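Local structure of uncharacterized protein (Pyrococcus horikoshii, 2P8T) at residues A99-N104 with K153-Y158. The protein is of unknown function but may bind ATP and have aminoacyl-tRNA ligase activity. Residues are numbered along the deposited sequence; the frame is centred on the assembly and turned at random.
Sequences AIVVKN and KKIVDY
One face of the five-stranded antiparallel sheet is covered here by the loop that follows helix 149-154. A99, V101 and K103, alternate residues of strand 95-102 and its exit, meet I155, D157 and Y158 of that loop. The touching parts of the two segments run nearly parallel, 5° apart. The contact is made by side chains against side chains and loop carbonyls. At the inner end, A99 CB packs against I155 CG1 at 3.7 Å, with I155 CD1 equally near. I155 also rests on V164 and I166 of strand 163-168, so it bridges two neighbouring strands. V101 fills the middle with both methyls. V101 CG1 is anti to the backbone N (chi1 178°). It lies 3.8 Å from Y158 CB and also touches D157 O. V101 CG2 faces the loop backbone, 3.6 Å from V156 O, and reaches I155 CG2 at 4.1 Å. D157 O is buried by this apolar cover and has no hydrogen-bond partner in the model. Beyond CB the Y158 side chain turns off from V101; it also touches I135 of strand 134-136. At the outer end, K103 and D157 cross at about a right angle and form a salt bridge. K103 NZ donates to D157 OD2 at 2.9 Å, on the syn side and 30° out of the carboxylate plane. The same NZ also bonds L81 O and F84 O, so three oxygens grip the ammonium. A methionine in place of K103 would probably leave the D157 carboxylate without its charged mate and both carbonyls without this donor. On the other face of the sheet, I100 and V102 pack against helix 172-187. An antiparallel sheet with a helix on one face and a connecting loop on the other is an arrangement found in alpha+beta domains.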
ATOM      1  N   ALA A  99       6.950   0.696  -2.541  1.00 17.68           N
ATOM      2  CA  ALA A  99       7.103  -0.740  -2.530  1.00 17.76           C
ATOM      3  C   ALA A  99       6.328  -1.290  -1.338  1.00 16.98           C
ATOM      4  O   ALA A  99       6.391  -0.723  -0.229  1.00 16.37           O
ATOM      5  CB  ALA A  99       8.592  -1.142  -2.439  1.00 18.03           C
ATOM      6  N   ILE A 100       5.561  -2.345  -1.601  1.00 16.83           N
ATOM      7  CA  ILE A 100       4.854  -3.097  -0.565  1.00 16.74           C
ATOM      8  C   ILE A 100       5.102  -4.596  -0.764  1.00 16.89           C
ATOM      9  O   ILE A 100       4.860  -5.150  -1.842  1.00 17.35           O
ATOM     10  CB  ILE A 100       3.315  -2.809  -0.562  1.00 16.28           C
ATOM     11  CG1 ILE A 100       3.029  -1.302  -0.493  1.00 16.39           C
ATOM     12  CG2 ILE A 100       2.624  -3.589   0.569  1.00 16.75           C
ATOM     13  CD1 ILE A 100       1.520  -0.926  -0.568  1.00 17.15           C
ATOM     14  N   VAL A 101       5.570  -5.256   0.290  1.00 17.15           N
ATOM     15  CA  VAL A 101       5.746  -6.704   0.286  1.00 17.86           C
ATOM     16  C   VAL A 101       4.401  -7.306   0.655  1.00 19.11           C
ATOM     17  O   VAL A 101       3.766  -6.878   1.642  1.00 18.45           O
ATOM     18  CB  VAL A 101       6.796  -7.168   1.325  1.00 18.51           C
ATOM     19  CG1 VAL A 101       6.935  -8.706   1.353  1.00 18.79           C
ATOM     20  CG2 VAL A 101       8.131  -6.500   1.086  1.00 17.90           C
ATOM     21  N   VAL A 102       3.968  -8.281  -0.134  1.00 18.42           N
ATOM     22  CA  VAL A 102       2.758  -9.055   0.172  1.00 19.29           C
ATOM     23  C   VAL A 102       3.183 -10.445   0.665  1.00 20.41           C
ATOM     24  O   VAL A 102       3.831 -11.207  -0.056  1.00 19.56           O
ATOM     25  CB  VAL A 102       1.836  -9.205  -1.054  1.00 19.68           C
ATOM     26  CG1 VAL A 102       0.580  -9.973  -0.680  1.00 18.39           C
ATOM     27  CG2 VAL A 102       1.477  -7.834  -1.624  1.00 19.51           C
ATOM     28  N   LYS A 103       2.804 -10.752   1.904  1.00 21.33           N
ATOM     29  CA  LYS A 103       3.237 -11.959   2.574  1.00 22.92           C
ATOM     30  C   LYS A 103       2.342 -13.106   2.198  1.00 24.25           C
ATOM     31  O   LYS A 103       1.134 -12.935   2.088  1.00 23.52           O
ATOM     32  CB  LYS A 103       3.267 -11.731   4.094  1.00 23.26           C
ATOM     33  CG  LYS A 103       4.383 -10.775   4.487  1.00 25.28           C
ATOM     34  CD  LYS A 103       4.037  -9.878   5.664  1.00 27.81           C
ATOM     35  CE  LYS A 103       5.257  -9.060   6.058  1.00 31.16           C
ATOM     36  NZ  LYS A 103       5.020  -8.095   7.171  1.00 28.56           N
ATOM     37  N   ASN A 104       2.949 -14.275   2.000  1.00 26.12           N
ATOM     38  CA  ASN A 104       2.268 -15.481   1.494  1.00 27.75           C
ATOM     39  C   ASN A 104       1.178 -15.186   0.453  1.00 28.00           C
ATOM     40  O   ASN A 104       0.000 -15.458   0.705  1.00 28.56           O
ATOM     41  CB  ASN A 104       1.734 -16.363   2.654  1.00 28.88           C
ATOM     42  CG  ASN A 104       1.097 -17.684   2.155  1.00 31.81           C
ATOM     43  OD1 ASN A 104       1.661 -18.381   1.304  1.00 36.39           O
ATOM     44  ND2 ASN A 104      -0.087 -18.008   2.676  1.00 33.66           N
ATOM     45  N   LYS A 153      17.614  -1.900  -2.470  1.00 26.65           N
ATOM     46  CA  LYS A 153      18.280  -1.719  -1.173  1.00 28.54           C
ATOM     47  C   LYS A 153      17.358  -1.190  -0.071  1.00 27.80           C
ATOM     48  O   LYS A 153      17.597  -1.441   1.113  1.00 28.11           O
ATOM     49  CB  LYS A 153      19.546  -0.857  -1.322  1.00 27.98           C
ATOM     50  CG  LYS A 153      20.759  -1.674  -1.760  1.00 30.99           C
ATOM     51  CD  LYS A 153      22.008  -0.819  -1.925  1.00 31.52           C
ATOM     52  CE  LYS A 153      22.936  -0.894  -0.705  1.00 36.07           C
ATOM     53  NZ  LYS A 153      23.801  -2.124  -0.729  1.00 38.31           N
ATOM     54  N   LYS A 154      16.308  -0.469  -0.465  1.00 27.28           N
ATOM     55  CA  LYS A 154      15.344   0.114   0.463  1.00 26.60           C
ATOM     56  C   LYS A 154      14.263  -0.859   0.921  1.00 25.23           C
ATOM     57  O   LYS A 154      13.595  -0.623   1.931  1.00 25.56           O
ATOM     58  CB  LYS A 154      14.680   1.345  -0.167  1.00 27.54           C
ATOM     59  CG  LYS A 154      15.590   2.565  -0.237  1.00 30.23           C
ATOM     60  CD  LYS A 154      14.794   3.880  -0.345  1.00 33.60           C
ATOM     61  CE  LYS A 154      14.035   4.198   0.947  1.00 35.05           C
ATOM     62  NZ  LYS A 154      13.418   5.564   0.951  1.00 38.68           N
ATOM     63  N   ILE A 155      14.082  -1.935   0.168  1.00 23.53           N
ATOM     64  CA  ILE A 155      13.015  -2.876   0.439  1.00 22.43           C
ATOM     65  C   ILE A 155      13.484  -3.879   1.498  1.00 22.94           C
ATOM     66  O   ILE A 155      14.558  -4.485   1.376  1.00 23.41           O
ATOM     67  CB  ILE A 155      12.518  -3.564  -0.849  1.00 22.19           C
ATOM     68  CG1 ILE A 155      11.946  -2.505  -1.806  1.00 19.22           C
ATOM     69  CG2 ILE A 155      11.423  -4.600  -0.532  1.00 20.39           C
ATOM     70  CD1 ILE A 155      11.717  -2.998  -3.231  1.00 18.15           C
ATOM     71  N   VAL A 156      12.677  -4.015   2.541  1.00 23.02           N
ATOM     72  CA  VAL A 156      12.994  -4.864   3.687  1.00 24.18           C
ATOM     73  C   VAL A 156      11.765  -5.698   4.040  1.00 24.98           C
ATOM     74  O   VAL A 156      10.724  -5.587   3.377  1.00 24.20           O
ATOM     75  CB  VAL A 156      13.448  -4.004   4.918  1.00 24.22           C
ATOM     76  CG1 VAL A 156      14.689  -3.183   4.581  1.00 24.53           C
ATOM     77  CG2 VAL A 156      12.332  -3.048   5.390  1.00 24.23           C
ATOM     78  N   ASP A 157      11.870  -6.527   5.080  1.00 25.11           N
ATOM     79  CA  ASP A 157      10.715  -7.285   5.578  1.00 25.98           C
ATOM     80  C   ASP A 157      10.116  -8.242   4.528  1.00 26.06           C
ATOM     81  O   ASP A 157       8.893  -8.303   4.350  1.00 25.06           O
ATOM     82  CB  ASP A 157       9.641  -6.327   6.135  1.00 26.34           C
ATOM     83  CG  ASP A 157       8.566  -7.045   6.955  1.00 28.59           C
ATOM     84  OD1 ASP A 157       8.837  -8.159   7.474  1.00 29.65           O
ATOM     85  OD2 ASP A 157       7.450  -6.492   7.090  1.00 28.21           O
ATOM     86  N   TYR A 158      10.971  -8.995   3.835  1.00 26.36           N
ATOM     87  CA  TYR A 158      10.491 -10.039   2.904  1.00 26.71           C
ATOM     88  C   TYR A 158      11.160 -11.411   3.125  1.00 27.56           C
ATOM     89  O   TYR A 158      12.265 -11.503   3.672  1.00 28.08           O
ATOM     90  CB  TYR A 158      10.640  -9.613   1.432  1.00 26.36           C
ATOM     91  CG  TYR A 158      12.062  -9.292   1.039  1.00 26.45           C
ATOM     92  CD1 TYR A 158      12.955 -10.300   0.669  1.00 27.72           C
ATOM     93  CD2 TYR A 158      12.526  -7.975   1.059  1.00 26.66           C
ATOM     94  CE1 TYR A 158      14.280 -10.001   0.332  1.00 27.05           C
ATOM     95  CE2 TYR A 158      13.840  -7.669   0.710  1.00 27.48           C
ATOM     96  CZ  TYR A 158      14.706  -8.682   0.348  1.00 27.07           C
ATOM     97  OH  TYR A 158      16.004  -8.371   0.024  1.00 27.60           O
TER